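PDB 5AVM: phosphoribosylformylglycinamidine cyclo-ligase from Thermus thermophilus HB8, which probably catalyses the ATP-dependent ring closure of formylglycinamidine ribonucleotide to 5-aminoimidazole ribonucleotide, a step of de novo purine biosynthesis. Local coordinates for residues B[191-194]-B[195-199]; B[69-73]-B[74-78]. All blocks are in the same frame, centred on the assembly; numbering follows the deposited sequence.

Contact 1: residues B[191-194]-B[195-199]; sequences SLIR and KVVAG
L192 and I193 are joined to V196 and V197 by regular i to i+4 bonds near the end of helix 190-196: V196 N donates to L192 O at 2.9 Å and V197 N to I193 O at 2.9 Å, the second with an N-H...O angle of 168°. K195 N, by contrast, makes only weak bonds, divided between S191 O and L192 O. On the outer flank, CD1 of L192 reaches CG2 of V196 at 4.1 Å, because L192 CG stands opposite its own backbone N (chi1 -178°) and the leucine branch is thereby carried along the helix. On the buried flank the close approach is to a carbonyl. In V197, chi1 of -58° places CG1 opposite the carbonyl carbon and leaves CG2 between that carbon and the backbone N, 3.1 Å from I193 O; the I193 and V197 methyls are slightly farther apart than those of L192 and V196. Helices 213-218 and 275-283 pack against I193 and V197. R194 leaves in another direction, its chain bent at chi3, to form a salt bridge with E72. The helix end is therefore two-faced: its aliphatic groups pack mainly against C-terminal helices, while R194 reaches the N-terminal part with both its chain and its charge.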
ATOM      1  N   SER B 191       5.166  19.909   2.839  1.00 29.29           N
ATOM      2  CA  SER B 191       6.614  20.035   2.936  1.00 30.43           C
ATOM      3  C   SER B 191       6.914  21.533   2.844  1.00 31.25           C
ATOM      4  O   SER B 191       7.780  22.065   3.552  1.00 31.99           O
ATOM      5  CB  SER B 191       7.301  19.301   1.792  1.00 30.25           C
ATOM      6  OG  SER B 191       8.701  19.506   1.866  1.00 35.35           O
ATOM      7  N   LEU B 192       6.187  22.204   1.955  1.00 30.32           N
ATOM      8  CA  LEU B 192       6.332  23.639   1.776  1.00 29.21           C
ATOM      9  C   LEU B 192       5.853  24.258   3.081  1.00 29.42           C
ATOM     10  O   LEU B 192       6.513  25.131   3.644  1.00 30.64           O
ATOM     11  CB  LEU B 192       5.476  24.116   0.591  1.00 27.93           C
ATOM     12  CG  LEU B 192       5.507  25.597   0.184  1.00 27.74           C
ATOM     13  CD1 LEU B 192       6.911  26.169   0.340  1.00 28.06           C
ATOM     14  CD2 LEU B 192       5.040  25.737  -1.253  1.00 24.95           C
ATOM     15  N   ILE B 193       4.715  23.765   3.567  1.00 28.34           N
ATOM     16  CA  ILE B 193       4.110  24.234   4.814  1.00 28.20           C
ATOM     17  C   ILE B 193       5.041  24.143   6.026  1.00 29.23           C
ATOM     18  O   ILE B 193       5.210  25.119   6.751  1.00 30.10           O
ATOM     19  CB  ILE B 193       2.809  23.447   5.126  1.00 25.43           C
ATOM     20  CG1 ILE B 193       1.695  23.890   4.179  1.00 24.24           C
ATOM     21  CG2 ILE B 193       2.401  23.644   6.567  1.00 25.32           C
ATOM     22  CD1 ILE B 193       0.469  23.001   4.214  1.00 24.76           C
ATOM     23  N   ARG B 194       5.637  22.977   6.255  1.00 30.80           N
ATOM     24  CA  ARG B 194       6.522  22.805   7.403  1.00 31.65           C
ATOM     25  C   ARG B 194       7.708  23.759   7.358  1.00 32.76           C
ATOM     26  O   ARG B 194       8.237  24.152   8.401  1.00 32.70           O
ATOM     27  CB  ARG B 194       7.000  21.352   7.503  1.00 32.73           C
ATOM     28  CG  ARG B 194       5.900  20.362   7.909  1.00 32.04           C
ATOM     29  CD  ARG B 194       6.464  18.973   8.185  1.00 34.27           C
ATOM     30  NE  ARG B 194       7.338  18.948   9.360  1.00 36.08           N
ATOM     31  CZ  ARG B 194       8.576  18.457   9.362  1.00 37.08           C
ATOM     32  NH1 ARG B 194       9.095  17.950   8.250  1.00 38.01           N
ATOM     33  NH2 ARG B 194       9.297  18.472  10.476  1.00 36.37           N
ATOM     34  N   LYS B 195       8.117  24.136   6.151  1.00 34.01           N
ATOM     35  CA  LYS B 195       9.219  25.076   5.981  1.00 35.14           C
ATOM     36  C   LYS B 195       8.742  26.490   6.296  1.00 36.18           C
ATOM     37  O   LYS B 195       9.406  27.237   7.017  1.00 36.37           O
ATOM     38  CB  LYS B 195       9.741  25.047   4.546  1.00 36.08           C
ATOM     39  CG  LYS B 195      10.499  26.317   4.154  1.00 39.82           C
ATOM     40  CD  LYS B 195      10.959  26.292   2.703  1.00 41.77           C
ATOM     41  CE  LYS B 195      11.447  27.665   2.253  1.00 42.91           C
ATOM     42  NZ  LYS B 195      10.345  28.679   2.219  1.00 42.33           N
ATOM     43  N   VAL B 196       7.590  26.854   5.740  1.00 36.13           N
ATOM     44  CA  VAL B 196       7.019  28.179   5.948  1.00 36.22           C
ATOM     45  C   VAL B 196       6.670  28.473   7.415  1.00 36.46           C
ATOM     46  O   VAL B 196       6.933  29.573   7.906  1.00 36.23           O
ATOM     47  CB  VAL B 196       5.763  28.375   5.057  1.00 35.14           C
ATOM     48  CG1 VAL B 196       4.993  29.605   5.488  1.00 35.32           C
ATOM     49  CG2 VAL B 196       6.181  28.521   3.609  1.00 32.66           C
ATOM     50  N   VAL B 197       6.089  27.498   8.111  1.00 36.65           N
ATOM     51  CA  VAL B 197       5.719  27.689   9.513  1.00 36.55           C
ATOM     52  C   VAL B 197       6.828  27.286  10.489  1.00 37.80           C
ATOM     53  O   VAL B 197       6.662  27.395  11.703  1.00 37.01           O
ATOM     54  CB  VAL B 197       4.439  26.893   9.881  1.00 35.19           C
ATOM     55  CG1 VAL B 197       3.297  27.312   8.979  1.00 34.56           C
ATOM     56  CG2 VAL B 197       4.695  25.402   9.776  1.00 32.81           C
ATOM     57  N   ALA B 198       7.954  26.823   9.954  1.00 39.41           N
ATOM     58  CA  ALA B 198       9.082  26.393  10.777  1.00 40.94           C
ATOM     59  C   ALA B 198       9.514  27.464  11.769  1.00 42.87           C
ATOM     60  O   ALA B 198      10.144  28.458  11.390  1.00 43.05           O
ATOM     61  CB  ALA B 198      10.252  26.021   9.887  1.00 40.26           C
ATOM     62  N   GLY B 199       9.176  27.258  13.041  1.00 44.30           N
ATOM     63  CA  GLY B 199       9.555  28.215  14.066  1.00 45.56           C
ATOM     64  C   GLY B 199       8.430  29.069  14.627  1.00 46.21           C
ATOM     65  O   GLY B 199       8.671  29.912  15.491  1.00 46.51           O
TER

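Contact 2: residues B[69-73]-B[74-78]; sequences LALEA and GDVSG
A70 and L71 meet G74 and D75 in a Schellman motif, which ends helix 66-72 and turns the chain into the loop leading to helix 79-92. The outer bond of the motif, from D75 N to A70 O, is 3.0 Å long and nearly straight at 168°. Inside it, G74 N reaches L71 O at a short 2.6 Å, but from above the carbonyl plane and with a more bent N-H. G74 has positive phi, the backbone shape on which the reversal depends.

The tightly packed part lies beside this turn. V76 folds back so that its CG1 approaches CD2 of L71 at 3.8 Å and, more distantly, CB of A70. With chi1 at -66°, CG1 stands opposite the carbonyl carbon and is the branch that reaches L71. CB of A70 also rests 3.7 Å from D75 O. Helix 112-129 closes over V76 through A117 and L118, and L218 packs on A70 and A73, so the hydrophobic side joins several helices.

The other side is looser and polar. G74 and S77 are exposed, and a sulfate ion, probably from the crystallisation liquor, lies about 3 Å from the D75 side chain at the nearest atoms. Here the carboxylate folds over the following backbone as an Asx turn. D75 OD1 takes two donors from one residue: S77 N from above the carboxylate plane at 3.2 Å, and S77 OG on the syn side at 2.7 Å, 21° out of that plane.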
ATOM      1  N   LEU B  69       4.268  17.014  10.448  1.00 32.08           N
ATOM      2  CA  LEU B  69       3.670  18.193  11.062  1.00 32.56           C
ATOM      3  C   LEU B  69       2.804  17.795  12.259  1.00 32.71           C
ATOM      4  O   LEU B  69       2.824  18.456  13.303  1.00 33.08           O
ATOM      5  CB  LEU B  69       2.809  18.949  10.046  1.00 33.37           C
ATOM      6  CG  LEU B  69       2.099  20.209  10.565  1.00 33.76           C
ATOM      7  CD1 LEU B  69       3.133  21.251  10.992  1.00 33.74           C
ATOM      8  CD2 LEU B  69       1.197  20.773   9.480  1.00 32.97           C
ATOM      9  N   ALA B  70       2.048  16.710  12.098  1.00 32.38           N
ATOM     10  CA  ALA B  70       1.154  16.207  13.142  1.00 31.72           C
ATOM     11  C   ALA B  70       1.899  15.684  14.365  1.00 31.76           C
ATOM     12  O   ALA B  70       1.515  15.963  15.503  1.00 31.80           O
ATOM     13  CB  ALA B  70       0.256  15.109  12.573  1.00 30.41           C
ATOM     14  N   LEU B  71       2.954  14.911  14.139  1.00 32.03           N
ATOM     15  CA  LEU B  71       3.722  14.372  15.251  1.00 31.60           C
ATOM     16  C   LEU B  71       4.292  15.532  16.061  1.00 32.62           C
ATOM     17  O   LEU B  71       4.122  15.594  17.281  1.00 31.63           O
ATOM     18  CB  LEU B  71       4.853  13.476  14.734  1.00 28.60           C
ATOM     19  CG  LEU B  71       4.470  12.135  14.103  1.00 26.11           C
ATOM     20  CD1 LEU B  71       5.670  11.571  13.372  1.00 24.50           C
ATOM     21  CD2 LEU B  71       3.976  11.172  15.172  1.00 23.50           C
ATOM     22  N   GLU B  72       4.958  16.452  15.367  1.00 34.19           N
ATOM     23  CA  GLU B  72       5.554  17.623  15.996  1.00 35.83           C
ATOM     24  C   GLU B  72       4.546  18.338  16.893  1.00 36.60           C
ATOM     25  O   GLU B  72       4.838  18.638  18.052  1.00 38.38           O
ATOM     26  CB  GLU B  72       6.073  18.588  14.930  1.00 36.58           C
ATOM     27  CG  GLU B  72       7.190  18.029  14.069  1.00 39.31           C
ATOM     28  CD  GLU B  72       7.748  19.059  13.108  1.00 42.68           C
ATOM     29  OE1 GLU B  72       6.999  19.515  12.216  1.00 43.23           O
ATOM     30  OE2 GLU B  72       8.937  19.418  13.249  1.00 44.63           O
ATOM     31  N   ALA B  73       3.361  18.611  16.355  1.00 35.97           N
ATOM     32  CA  ALA B  73       2.311  19.289  17.105  1.00 35.03           C
ATOM     33  C   ALA B  73       1.707  18.361  18.154  1.00 35.40           C
ATOM     34  O   ALA B  73       0.826  18.760  18.912  1.00 35.64           O
ATOM     35  CB  ALA B  73       1.229  19.779  16.159  1.00 34.88           C
ATOM     36  N   GLY B  74       2.179  17.118  18.185  1.00 36.52           N
ATOM     37  CA  GLY B  74       1.687  16.149  19.152  1.00 37.18           C
ATOM     38  C   GLY B  74       0.208  15.821  19.065  1.00 37.15           C
ATOM     39  O   GLY B  74      -0.489  15.822  20.076  1.00 37.95           O
ATOM     40  N   ASP B  75      -0.274  15.528  17.860  1.00 37.08           N
ATOM     41  CA  ASP B  75      -1.683  15.195  17.663  1.00 36.68           C
ATOM     42  C   ASP B  75      -1.932  14.523  16.314  1.00 35.39           C
ATOM     43  O   ASP B  75      -2.161  15.196  15.307  1.00 34.32           O
ATOM     44  CB  ASP B  75      -2.545  16.460  17.783  1.00 37.78           C
ATOM     45  CG  ASP B  75      -4.025  16.191  17.532  1.00 38.43           C
ATOM     46  OD1 ASP B  75      -4.470  15.037  17.712  1.00 37.68           O
ATOM     47  OD2 ASP B  75      -4.751  17.143  17.170  1.00 39.63           O
ATOM     48  N   VAL B  76      -1.888  13.192  16.310  1.00 33.86           N
ATOM     49  CA  VAL B  76      -2.107  12.408  15.098  1.00 32.49           C
ATOM     50  C   VAL B  76      -3.570  11.955  14.976  1.00 32.65           C
ATOM     51  O   VAL B  76      -3.930  11.216  14.054  1.00 32.41           O
ATOM     52  CB  VAL B  76      -1.196  11.170  15.097  1.00 31.27           C
ATOM     53  CG1 VAL B  76       0.249  11.589  14.991  1.00 30.17           C
ATOM     54  CG2 VAL B  76      -1.400  10.385  16.372  1.00 30.48           C
ATOM     55  N   SER B  77      -4.398  12.419  15.910  1.00 32.16           N
ATOM     56  CA  SER B  77      -5.822  12.090  15.979  1.00 31.08           C
ATOM     57  C   SER B  77      -6.570  12.227  14.664  1.00 31.26           C
ATOM     58  O   SER B  77      -7.602  11.574  14.453  1.00 31.40           O
ATOM     59  CB  SER B  77      -6.517  12.992  16.991  1.00 32.32           C
ATOM     60  OG  SER B  77      -6.744  14.274  16.416  1.00 32.80           O
ATOM     61  N   GLY B  78      -6.068  13.088  13.786  1.00 30.46           N
ATOM     62  CA  GLY B  78      -6.741  13.298  12.518  1.00 29.17           C
ATOM     63  C   GLY B  78      -6.146  12.562  11.341  1.00 28.29           C
ATOM     64  O   GLY B  78      -6.805  12.397  10.316  1.00 27.61           O
TER

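How the contacts relate
Contacts 1 and 2 are the C-terminal turns of two neighbouring helices, joined through side chains, their centres 14 Å apart, one in the C-terminal and the other in the N-terminal domain of the AIR synthase. A salt bridge ties them: R194 NE of contact 1 stands 2.9 Å from E72 OE1 of contact 2, with R194 NH2 3.0 Å from E72 OE2. Beside it, R194 CD packs 3.7 Å from L69 N, and I193 CG2 meets L69 CD2 at 4.3 Å, an apolar touch between the two contacts. L217 touches I193, V197 and L69, and so belongs to both surroundings. Bound sulfate lies near S191 and near D75, which by itself does not establish a substrate site.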